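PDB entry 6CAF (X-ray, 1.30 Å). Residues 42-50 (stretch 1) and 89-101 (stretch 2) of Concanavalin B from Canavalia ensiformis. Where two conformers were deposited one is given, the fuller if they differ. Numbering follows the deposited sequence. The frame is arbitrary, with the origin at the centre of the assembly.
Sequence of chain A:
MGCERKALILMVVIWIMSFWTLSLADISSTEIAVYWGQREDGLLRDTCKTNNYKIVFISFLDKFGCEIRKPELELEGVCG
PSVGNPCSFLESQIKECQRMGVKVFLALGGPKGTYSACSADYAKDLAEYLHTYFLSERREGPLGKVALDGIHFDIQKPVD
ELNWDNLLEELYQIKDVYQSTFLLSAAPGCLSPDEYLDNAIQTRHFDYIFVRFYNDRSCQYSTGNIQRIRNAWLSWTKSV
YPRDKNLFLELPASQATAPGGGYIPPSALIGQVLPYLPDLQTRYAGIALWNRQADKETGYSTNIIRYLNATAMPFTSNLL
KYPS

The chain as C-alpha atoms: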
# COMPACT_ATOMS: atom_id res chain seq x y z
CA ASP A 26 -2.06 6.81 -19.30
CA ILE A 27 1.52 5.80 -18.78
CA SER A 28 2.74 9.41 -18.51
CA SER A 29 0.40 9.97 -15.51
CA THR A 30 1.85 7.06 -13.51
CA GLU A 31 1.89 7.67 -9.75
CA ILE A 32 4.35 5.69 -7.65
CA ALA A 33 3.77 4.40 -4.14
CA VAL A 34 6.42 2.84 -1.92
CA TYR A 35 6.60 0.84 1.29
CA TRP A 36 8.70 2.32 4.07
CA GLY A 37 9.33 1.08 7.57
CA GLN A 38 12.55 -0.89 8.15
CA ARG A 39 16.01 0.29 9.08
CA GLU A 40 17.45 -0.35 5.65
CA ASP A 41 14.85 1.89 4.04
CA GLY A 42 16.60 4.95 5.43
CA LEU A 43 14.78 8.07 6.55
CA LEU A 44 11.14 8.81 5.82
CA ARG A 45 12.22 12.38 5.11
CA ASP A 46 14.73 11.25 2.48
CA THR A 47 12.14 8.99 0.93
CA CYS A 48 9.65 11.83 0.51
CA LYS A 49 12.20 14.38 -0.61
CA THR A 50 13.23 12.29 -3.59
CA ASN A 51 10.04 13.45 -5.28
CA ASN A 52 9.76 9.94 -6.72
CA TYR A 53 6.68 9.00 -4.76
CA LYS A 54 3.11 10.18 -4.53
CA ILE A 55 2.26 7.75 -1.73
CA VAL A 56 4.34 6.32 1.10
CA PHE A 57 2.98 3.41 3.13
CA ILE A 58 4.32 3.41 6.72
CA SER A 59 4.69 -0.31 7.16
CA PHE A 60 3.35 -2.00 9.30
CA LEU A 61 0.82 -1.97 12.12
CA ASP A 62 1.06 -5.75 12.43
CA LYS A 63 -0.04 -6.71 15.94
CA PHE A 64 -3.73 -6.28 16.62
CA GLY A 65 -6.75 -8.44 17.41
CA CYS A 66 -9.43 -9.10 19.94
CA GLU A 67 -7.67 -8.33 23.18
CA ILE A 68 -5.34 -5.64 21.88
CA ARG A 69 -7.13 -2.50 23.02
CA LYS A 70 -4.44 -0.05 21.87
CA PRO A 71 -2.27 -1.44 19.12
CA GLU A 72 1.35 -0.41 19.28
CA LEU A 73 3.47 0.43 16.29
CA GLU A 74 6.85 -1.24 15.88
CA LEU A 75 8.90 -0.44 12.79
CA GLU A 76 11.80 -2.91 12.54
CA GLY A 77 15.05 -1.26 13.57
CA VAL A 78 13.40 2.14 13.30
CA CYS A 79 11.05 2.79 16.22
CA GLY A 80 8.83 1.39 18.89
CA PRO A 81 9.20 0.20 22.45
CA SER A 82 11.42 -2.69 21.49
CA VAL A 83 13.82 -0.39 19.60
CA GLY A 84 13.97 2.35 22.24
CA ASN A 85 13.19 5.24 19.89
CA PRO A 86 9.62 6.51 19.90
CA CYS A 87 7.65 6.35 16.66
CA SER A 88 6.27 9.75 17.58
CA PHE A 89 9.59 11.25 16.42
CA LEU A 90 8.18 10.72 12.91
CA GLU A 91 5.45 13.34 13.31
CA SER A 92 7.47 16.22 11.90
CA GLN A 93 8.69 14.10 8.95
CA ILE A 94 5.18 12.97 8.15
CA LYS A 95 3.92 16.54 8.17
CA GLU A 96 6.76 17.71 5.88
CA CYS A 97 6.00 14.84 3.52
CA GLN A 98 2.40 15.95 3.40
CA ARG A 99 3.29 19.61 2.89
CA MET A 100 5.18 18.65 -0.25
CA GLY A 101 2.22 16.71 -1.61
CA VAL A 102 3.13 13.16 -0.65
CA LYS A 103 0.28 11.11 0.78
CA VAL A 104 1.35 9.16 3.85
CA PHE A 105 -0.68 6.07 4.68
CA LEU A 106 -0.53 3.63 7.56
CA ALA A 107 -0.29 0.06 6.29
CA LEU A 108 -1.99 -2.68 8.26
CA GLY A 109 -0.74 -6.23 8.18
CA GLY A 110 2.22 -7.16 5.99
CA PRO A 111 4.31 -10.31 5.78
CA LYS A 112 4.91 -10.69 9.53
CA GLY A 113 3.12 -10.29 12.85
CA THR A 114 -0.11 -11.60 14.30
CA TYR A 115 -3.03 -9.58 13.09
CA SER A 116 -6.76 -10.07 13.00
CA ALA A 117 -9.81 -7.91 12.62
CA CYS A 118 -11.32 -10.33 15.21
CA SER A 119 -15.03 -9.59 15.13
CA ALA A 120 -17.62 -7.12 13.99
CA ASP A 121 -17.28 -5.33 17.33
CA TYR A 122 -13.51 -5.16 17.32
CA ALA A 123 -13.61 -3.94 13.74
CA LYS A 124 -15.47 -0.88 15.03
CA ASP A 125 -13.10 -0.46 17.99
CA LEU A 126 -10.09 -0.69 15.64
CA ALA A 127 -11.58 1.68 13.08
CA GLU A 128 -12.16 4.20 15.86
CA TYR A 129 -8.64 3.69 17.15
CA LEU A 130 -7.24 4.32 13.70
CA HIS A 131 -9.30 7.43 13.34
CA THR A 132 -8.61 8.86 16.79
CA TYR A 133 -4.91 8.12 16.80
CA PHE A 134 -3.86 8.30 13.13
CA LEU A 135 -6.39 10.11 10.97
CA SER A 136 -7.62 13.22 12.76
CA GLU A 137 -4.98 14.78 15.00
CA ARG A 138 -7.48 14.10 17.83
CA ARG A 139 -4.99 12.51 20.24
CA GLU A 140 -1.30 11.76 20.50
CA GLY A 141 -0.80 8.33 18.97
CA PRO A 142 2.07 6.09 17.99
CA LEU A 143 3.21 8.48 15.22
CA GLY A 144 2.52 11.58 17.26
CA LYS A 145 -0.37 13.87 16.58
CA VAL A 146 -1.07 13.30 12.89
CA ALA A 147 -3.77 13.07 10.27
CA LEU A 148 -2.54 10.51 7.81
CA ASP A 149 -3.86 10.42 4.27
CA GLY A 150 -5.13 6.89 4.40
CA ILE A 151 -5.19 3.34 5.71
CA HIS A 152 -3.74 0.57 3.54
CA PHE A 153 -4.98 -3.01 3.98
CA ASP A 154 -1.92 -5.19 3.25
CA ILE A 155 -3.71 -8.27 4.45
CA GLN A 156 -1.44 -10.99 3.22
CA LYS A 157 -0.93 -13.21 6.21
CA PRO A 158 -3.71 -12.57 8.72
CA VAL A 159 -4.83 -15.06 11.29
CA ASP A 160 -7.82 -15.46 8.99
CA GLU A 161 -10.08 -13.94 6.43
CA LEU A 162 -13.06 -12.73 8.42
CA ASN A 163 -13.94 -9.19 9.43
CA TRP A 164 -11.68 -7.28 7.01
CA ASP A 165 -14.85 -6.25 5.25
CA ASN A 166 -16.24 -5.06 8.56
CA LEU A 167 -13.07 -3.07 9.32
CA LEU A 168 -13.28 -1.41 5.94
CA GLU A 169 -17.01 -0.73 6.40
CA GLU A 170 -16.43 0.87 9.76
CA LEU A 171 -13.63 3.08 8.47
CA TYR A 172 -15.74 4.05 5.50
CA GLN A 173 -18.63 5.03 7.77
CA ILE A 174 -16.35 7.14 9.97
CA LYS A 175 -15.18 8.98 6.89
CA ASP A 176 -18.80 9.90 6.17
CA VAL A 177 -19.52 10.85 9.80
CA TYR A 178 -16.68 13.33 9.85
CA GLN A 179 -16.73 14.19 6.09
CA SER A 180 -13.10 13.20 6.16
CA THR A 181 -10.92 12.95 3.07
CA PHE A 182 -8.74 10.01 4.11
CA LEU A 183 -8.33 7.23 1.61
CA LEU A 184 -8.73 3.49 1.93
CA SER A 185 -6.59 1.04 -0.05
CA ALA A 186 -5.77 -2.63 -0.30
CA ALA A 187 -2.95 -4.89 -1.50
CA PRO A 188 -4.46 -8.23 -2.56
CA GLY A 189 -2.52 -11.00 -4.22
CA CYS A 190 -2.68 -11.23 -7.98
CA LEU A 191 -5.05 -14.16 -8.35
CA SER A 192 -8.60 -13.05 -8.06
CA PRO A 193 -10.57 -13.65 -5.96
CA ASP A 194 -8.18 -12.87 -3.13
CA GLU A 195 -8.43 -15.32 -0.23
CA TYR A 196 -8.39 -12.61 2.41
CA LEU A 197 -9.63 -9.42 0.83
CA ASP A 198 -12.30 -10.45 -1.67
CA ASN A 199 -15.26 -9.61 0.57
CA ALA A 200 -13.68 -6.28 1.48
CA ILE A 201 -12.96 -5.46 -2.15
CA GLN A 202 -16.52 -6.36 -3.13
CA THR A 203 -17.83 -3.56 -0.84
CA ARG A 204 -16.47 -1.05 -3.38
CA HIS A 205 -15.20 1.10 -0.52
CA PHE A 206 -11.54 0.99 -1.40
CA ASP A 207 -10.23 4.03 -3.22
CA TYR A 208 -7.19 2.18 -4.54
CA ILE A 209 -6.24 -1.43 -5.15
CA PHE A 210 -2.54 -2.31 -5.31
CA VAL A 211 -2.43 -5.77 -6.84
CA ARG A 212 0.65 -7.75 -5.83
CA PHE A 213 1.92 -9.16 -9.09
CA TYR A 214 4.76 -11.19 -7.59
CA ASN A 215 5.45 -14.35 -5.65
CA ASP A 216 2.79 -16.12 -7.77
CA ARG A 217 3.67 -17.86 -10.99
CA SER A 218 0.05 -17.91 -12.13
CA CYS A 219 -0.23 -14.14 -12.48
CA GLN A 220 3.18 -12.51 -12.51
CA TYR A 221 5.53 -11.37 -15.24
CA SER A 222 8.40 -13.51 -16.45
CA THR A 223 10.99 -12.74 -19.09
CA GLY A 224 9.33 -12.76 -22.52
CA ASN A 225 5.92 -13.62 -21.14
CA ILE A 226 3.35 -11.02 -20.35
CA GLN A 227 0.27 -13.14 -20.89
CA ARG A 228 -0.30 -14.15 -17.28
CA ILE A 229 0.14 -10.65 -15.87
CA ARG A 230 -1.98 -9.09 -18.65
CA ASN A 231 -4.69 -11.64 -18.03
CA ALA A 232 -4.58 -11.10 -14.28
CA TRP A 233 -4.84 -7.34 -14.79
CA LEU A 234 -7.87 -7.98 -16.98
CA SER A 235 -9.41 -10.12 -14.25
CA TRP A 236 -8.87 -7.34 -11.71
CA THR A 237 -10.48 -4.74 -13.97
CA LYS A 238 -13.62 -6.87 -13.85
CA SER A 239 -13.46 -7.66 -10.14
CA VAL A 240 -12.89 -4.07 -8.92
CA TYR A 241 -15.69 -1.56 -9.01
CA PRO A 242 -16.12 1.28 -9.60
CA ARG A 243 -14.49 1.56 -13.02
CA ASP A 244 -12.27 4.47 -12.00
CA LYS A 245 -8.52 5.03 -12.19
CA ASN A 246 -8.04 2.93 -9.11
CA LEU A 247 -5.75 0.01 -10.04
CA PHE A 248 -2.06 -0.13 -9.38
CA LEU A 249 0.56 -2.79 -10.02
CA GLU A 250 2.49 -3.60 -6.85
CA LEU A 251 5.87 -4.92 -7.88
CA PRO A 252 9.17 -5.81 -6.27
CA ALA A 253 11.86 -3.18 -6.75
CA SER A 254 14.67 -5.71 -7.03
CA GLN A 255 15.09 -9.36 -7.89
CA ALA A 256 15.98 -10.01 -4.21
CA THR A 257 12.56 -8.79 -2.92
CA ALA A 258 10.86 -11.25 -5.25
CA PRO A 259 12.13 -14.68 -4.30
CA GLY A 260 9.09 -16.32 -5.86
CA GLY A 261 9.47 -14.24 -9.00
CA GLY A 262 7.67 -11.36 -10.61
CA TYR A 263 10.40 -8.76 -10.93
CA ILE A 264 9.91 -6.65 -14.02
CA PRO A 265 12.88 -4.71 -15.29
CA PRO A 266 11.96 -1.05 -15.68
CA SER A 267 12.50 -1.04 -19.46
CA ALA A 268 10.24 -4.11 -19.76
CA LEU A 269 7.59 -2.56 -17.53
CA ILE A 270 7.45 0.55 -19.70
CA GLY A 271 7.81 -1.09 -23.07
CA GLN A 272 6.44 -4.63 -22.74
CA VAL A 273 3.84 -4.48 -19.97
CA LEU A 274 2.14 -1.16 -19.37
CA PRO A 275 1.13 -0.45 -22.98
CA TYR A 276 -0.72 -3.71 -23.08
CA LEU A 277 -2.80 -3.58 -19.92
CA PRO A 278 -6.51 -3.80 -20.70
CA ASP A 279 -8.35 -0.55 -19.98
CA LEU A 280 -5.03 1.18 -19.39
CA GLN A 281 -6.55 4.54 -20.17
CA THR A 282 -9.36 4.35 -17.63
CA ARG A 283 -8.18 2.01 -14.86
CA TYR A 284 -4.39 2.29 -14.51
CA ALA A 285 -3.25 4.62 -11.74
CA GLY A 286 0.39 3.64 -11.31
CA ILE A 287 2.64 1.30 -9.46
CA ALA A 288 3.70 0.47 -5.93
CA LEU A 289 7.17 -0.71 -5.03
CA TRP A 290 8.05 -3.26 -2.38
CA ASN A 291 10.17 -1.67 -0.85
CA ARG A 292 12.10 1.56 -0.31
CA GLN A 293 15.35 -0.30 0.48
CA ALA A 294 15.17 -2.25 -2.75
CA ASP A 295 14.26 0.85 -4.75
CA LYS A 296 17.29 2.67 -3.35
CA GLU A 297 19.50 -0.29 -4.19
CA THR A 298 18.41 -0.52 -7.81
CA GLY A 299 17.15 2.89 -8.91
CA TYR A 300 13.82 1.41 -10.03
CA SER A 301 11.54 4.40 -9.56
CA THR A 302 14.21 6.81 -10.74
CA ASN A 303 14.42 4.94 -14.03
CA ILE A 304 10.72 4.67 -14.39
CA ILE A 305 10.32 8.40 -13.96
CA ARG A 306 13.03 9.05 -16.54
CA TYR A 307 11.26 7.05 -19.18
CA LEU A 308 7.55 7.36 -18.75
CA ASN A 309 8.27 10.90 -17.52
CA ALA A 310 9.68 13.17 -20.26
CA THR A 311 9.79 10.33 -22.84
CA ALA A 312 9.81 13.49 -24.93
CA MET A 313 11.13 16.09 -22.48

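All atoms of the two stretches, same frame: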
# COMPACT_ATOMS: atom_id res chain seq x y z
N GLY A 42 16.17 3.59 5.19
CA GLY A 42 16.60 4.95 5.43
C GLY A 42 15.49 5.82 6.00
O GLY A 42 14.47 5.34 6.52
N LEU A 43 15.69 7.13 5.93
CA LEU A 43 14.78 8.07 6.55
C LEU A 43 13.51 8.24 5.73
O LEU A 43 13.53 8.28 4.51
CB LEU A 43 15.42 9.43 6.72
CG LEU A 43 16.64 9.45 7.62
CD1 LEU A 43 17.04 10.90 7.76
CD2 LEU A 43 16.39 8.88 9.00
N LEU A 44 12.40 8.41 6.45
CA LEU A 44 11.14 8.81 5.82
C LEU A 44 11.32 10.15 5.10
O LEU A 44 10.89 10.32 3.96
CB LEU A 44 10.01 8.89 6.86
CG LEU A 44 8.69 9.37 6.28
CD1 LEU A 44 8.17 8.44 5.22
CD2 LEU A 44 7.64 9.52 7.37
N ARG A 45 11.97 11.10 5.77
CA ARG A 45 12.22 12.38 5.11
C ARG A 45 12.89 12.20 3.76
O ARG A 45 12.50 12.84 2.77
CB ARG A 45 13.15 13.22 5.96
CG ARG A 45 13.55 14.51 5.28
CD ARG A 45 14.82 15.11 5.87
NE ARG A 45 16.00 14.34 5.52
CZ ARG A 45 17.20 14.51 6.04
NH1 ARG A 45 17.37 15.42 6.94
NH2 ARG A 45 18.21 13.78 5.65
N ASP A 46 13.96 11.41 3.72
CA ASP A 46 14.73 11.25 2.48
C ASP A 46 13.88 10.62 1.43
O ASP A 46 13.97 10.96 0.26
CB ASP A 46 15.99 10.39 2.70
CG ASP A 46 17.02 11.03 3.54
OD1 ASP A 46 17.00 12.27 3.74
OD2 ASP A 46 17.86 10.28 4.07
N THR A 47 13.05 9.66 1.84
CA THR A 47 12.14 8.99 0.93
C THR A 47 11.23 10.02 0.26
O THR A 47 11.12 10.07 -0.97
CB THR A 47 11.35 7.94 1.72
OG1 THR A 47 12.28 6.95 2.17
CG2 THR A 47 10.31 7.26 0.88
N CYS A 48 10.57 10.84 1.06
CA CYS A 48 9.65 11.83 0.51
C CYS A 48 10.36 12.85 -0.37
O CYS A 48 9.86 13.23 -1.44
CB CYS A 48 8.93 12.54 1.66
SG CYS A 48 7.76 11.43 2.48
N LYS A 49 11.51 13.30 0.08
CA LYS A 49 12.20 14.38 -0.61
C LYS A 49 12.81 13.98 -1.95
O LYS A 49 13.24 14.85 -2.70
CB LYS A 49 13.27 15.03 0.27
CG LYS A 49 12.67 15.89 1.34
CD LYS A 49 13.67 16.59 2.21
CE LYS A 49 12.97 17.39 3.27
NZ LYS A 49 12.55 18.66 2.65
N THR A 50 12.83 12.69 -2.26
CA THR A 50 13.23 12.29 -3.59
C THR A 50 12.32 12.84 -4.68
O THR A 50 12.73 12.97 -5.84
CB THR A 50 13.21 10.77 -3.81
OG1 THR A 50 11.88 10.26 -3.68
CG2 THR A 50 14.13 10.04 -2.88
N PHE A 89 8.55 10.38 17.00
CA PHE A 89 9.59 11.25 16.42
C PHE A 89 9.27 11.50 14.93
O PHE A 89 9.70 12.49 14.36
CB PHE A 89 11.02 10.67 16.59
CG PHE A 89 11.47 9.70 15.47
CD1 PHE A 89 12.11 10.16 14.32
CD2 PHE A 89 11.33 8.33 15.62
CE1 PHE A 89 12.53 9.28 13.34
CE2 PHE A 89 11.73 7.45 14.63
CZ PHE A 89 12.33 7.92 13.49
N LEU A 90 8.49 10.60 14.33
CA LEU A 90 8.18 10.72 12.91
C LEU A 90 7.16 11.79 12.57
O LEU A 90 7.01 12.16 11.41
CB LEU A 90 7.75 9.38 12.33
CG LEU A 90 8.83 8.30 12.24
CD1 LEU A 90 8.22 6.94 12.02
CD2 LEU A 90 9.84 8.61 11.15
N GLU A 91 6.50 12.36 13.58
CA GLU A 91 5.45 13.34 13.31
C GLU A 91 5.91 14.45 12.39
O GLU A 91 5.24 14.76 11.40
CB GLU A 91 4.95 13.94 14.61
CG GLU A 91 3.84 14.97 14.44
CD GLU A 91 3.46 15.68 15.73
OE1 GLU A 91 3.29 15.01 16.77
OE2 GLU A 91 3.24 16.90 15.67
N SER A 92 7.04 15.08 12.71
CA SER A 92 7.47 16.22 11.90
C SER A 92 7.79 15.79 10.45
O SER A 92 7.51 16.53 9.51
CB SER A 92 8.70 16.90 12.54
OG SER A 92 9.79 16.01 12.57
N GLN A 93 8.36 14.60 10.27
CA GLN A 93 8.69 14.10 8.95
C GLN A 93 7.44 13.80 8.15
O GLN A 93 7.36 14.09 6.94
CB GLN A 93 9.60 12.87 9.01
CG GLN A 93 10.99 13.19 9.52
CD GLN A 93 11.86 11.97 9.69
OE1 GLN A 93 12.12 11.24 8.72
NE2 GLN A 93 12.36 11.77 10.91
N ILE A 94 6.44 13.23 8.81
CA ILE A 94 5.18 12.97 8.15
C ILE A 94 4.56 14.28 7.65
O ILE A 94 4.11 14.40 6.51
CB ILE A 94 4.22 12.26 9.12
CG1 ILE A 94 4.72 10.83 9.34
CG2 ILE A 94 2.79 12.27 8.60
CD1 ILE A 94 4.09 10.14 10.53
N LYS A 95 4.53 15.28 8.52
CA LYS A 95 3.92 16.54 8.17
C LYS A 95 4.68 17.24 7.04
O LYS A 95 4.05 17.80 6.15
CB LYS A 95 3.77 17.43 9.40
CG LYS A 95 2.67 16.88 10.30
CD LYS A 95 2.50 17.61 11.61
CE LYS A 95 1.23 17.14 12.29
NZ LYS A 95 1.07 17.78 13.61
N GLU A 96 6.02 17.13 7.01
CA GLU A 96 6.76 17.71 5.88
C GLU A 96 6.50 16.95 4.59
O GLU A 96 6.35 17.57 3.53
CB GLU A 96 8.29 17.89 6.09
CG GLU A 96 9.11 16.74 6.67
CD GLU A 96 10.51 17.20 7.11
OE1 GLU A 96 10.72 18.43 7.18
OE2 GLU A 96 11.42 16.36 7.40
N CYS A 97 6.40 15.63 4.69
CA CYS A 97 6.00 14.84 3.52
C CYS A 97 4.69 15.37 2.96
O CYS A 97 4.54 15.56 1.74
CB CYS A 97 5.81 13.37 3.90
SG CYS A 97 7.33 12.44 4.26
N GLN A 98 3.72 15.53 3.84
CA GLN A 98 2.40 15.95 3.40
C GLN A 98 2.40 17.36 2.80
O GLN A 98 1.71 17.63 1.81
CB GLN A 98 1.42 15.87 4.57
CG GLN A 98 1.16 14.45 5.03
CD GLN A 98 0.27 14.39 6.23
OE1 GLN A 98 0.48 15.10 7.22
NE2 GLN A 98 -0.72 13.52 6.18
N ARG A 99 3.18 18.24 3.38
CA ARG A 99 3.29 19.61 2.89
C ARG A 99 3.86 19.65 1.47
O ARG A 99 3.53 20.54 0.71
CB ARG A 99 4.14 20.44 3.87
CG ARG A 99 4.25 21.93 3.61
CD ARG A 99 4.92 22.57 4.83
NE ARG A 99 4.41 22.03 6.11
CZ ARG A 99 5.17 21.37 7.01
NH1 ARG A 99 6.49 21.16 6.79
NH2 ARG A 99 4.62 20.92 8.14
N MET A 100 4.67 18.66 1.11
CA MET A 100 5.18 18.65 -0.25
C MET A 100 4.36 17.76 -1.19
O MET A 100 4.76 17.50 -2.30
CB MET A 100 6.67 18.36 -0.30
CG MET A 100 7.07 16.99 0.17
SD MET A 100 8.83 16.72 -0.15
CE MET A 100 9.25 15.58 1.13
N GLY A 101 3.17 17.36 -0.74
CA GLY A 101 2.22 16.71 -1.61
C GLY A 101 2.30 15.20 -1.64
O GLY A 101 1.71 14.59 -2.49
O HOH W 1 12.70 8.45 9.27

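A disulfide joins two short helices that run almost parallel. Cys48 SG and Cys97 SG are 2.1 Å apart, with a chi3 of 95°, close to the relaxed value for such a bond. The helix axes differ in direction by only 6° and approach to 9.3 Å. Both cysteines point toward the other stretch, and both have chi1 in the m well. Their CA atoms, Cys48 CA and Cys97 CA, lie 5.6 Å apart, as the short covalent link requires. Both residues are buried.

The N-terminal end of the first helix is held by a polar contact. Gln93 points toward stretch 1, with chi1 m and chi2 t. This extends its amide to the first turn, where backbone NH groups have no helical carbonyl to bind. Arg45 N donates a hydrogen bond to Gln93 OE1 at 3.0 Å, with an N-H...O angle of 151°. Leu44 N is served through a water. It donates to water 1 O at 2.8 Å, and the same water O donates to Gln93 OE1 at 2.9 Å. One side-chain oxygen thus serves two neighbouring NH groups, one directly and one through the water. A glutamine has both the reach and the acceptor for this.

Leu44 fills the space beside the disulfide. It is buried and points toward stretch 2, with chi1 t and chi2 p. Its CD2 lies 3.8 Å from Ile94 CG1, and its CG is 3.9 Å from Cys97 SG. Its CB is 4.3 Å from Leu90 CD2. Ile94 points away along CA-CB, yet its CG1 still meets the leucine. Branched apolar side chains suit this place, where Leu44 packs against Leu90, Ile94 and the sulfur of Cys97.

Met100 closes the other end. It is the first residue past its helix to leave helical phi/psi. Its side chain points toward stretch 1, with chi1 p and chi2 t, and ends against the disulfide turn. Met100 CE is 3.1 Å from Cys48 CB, a tight approach, and 3.4 Å from Lys49 CG. Two conformers were deposited for Met100 and for Lys49, so these distances describe the given pair. The long, unbranched methionine can reach across the gap.

Arg45 is partly exposed, and its CA-to-CB bond points sideways. Its CG is 3.5 Å from Glu96 OE2, but the end of the side chain leads away. There it forms a salt bridge within its own stretch, with Arg45 NH2 2.7 Å from Asp46 OD1. The contact buries 469 Å² in total.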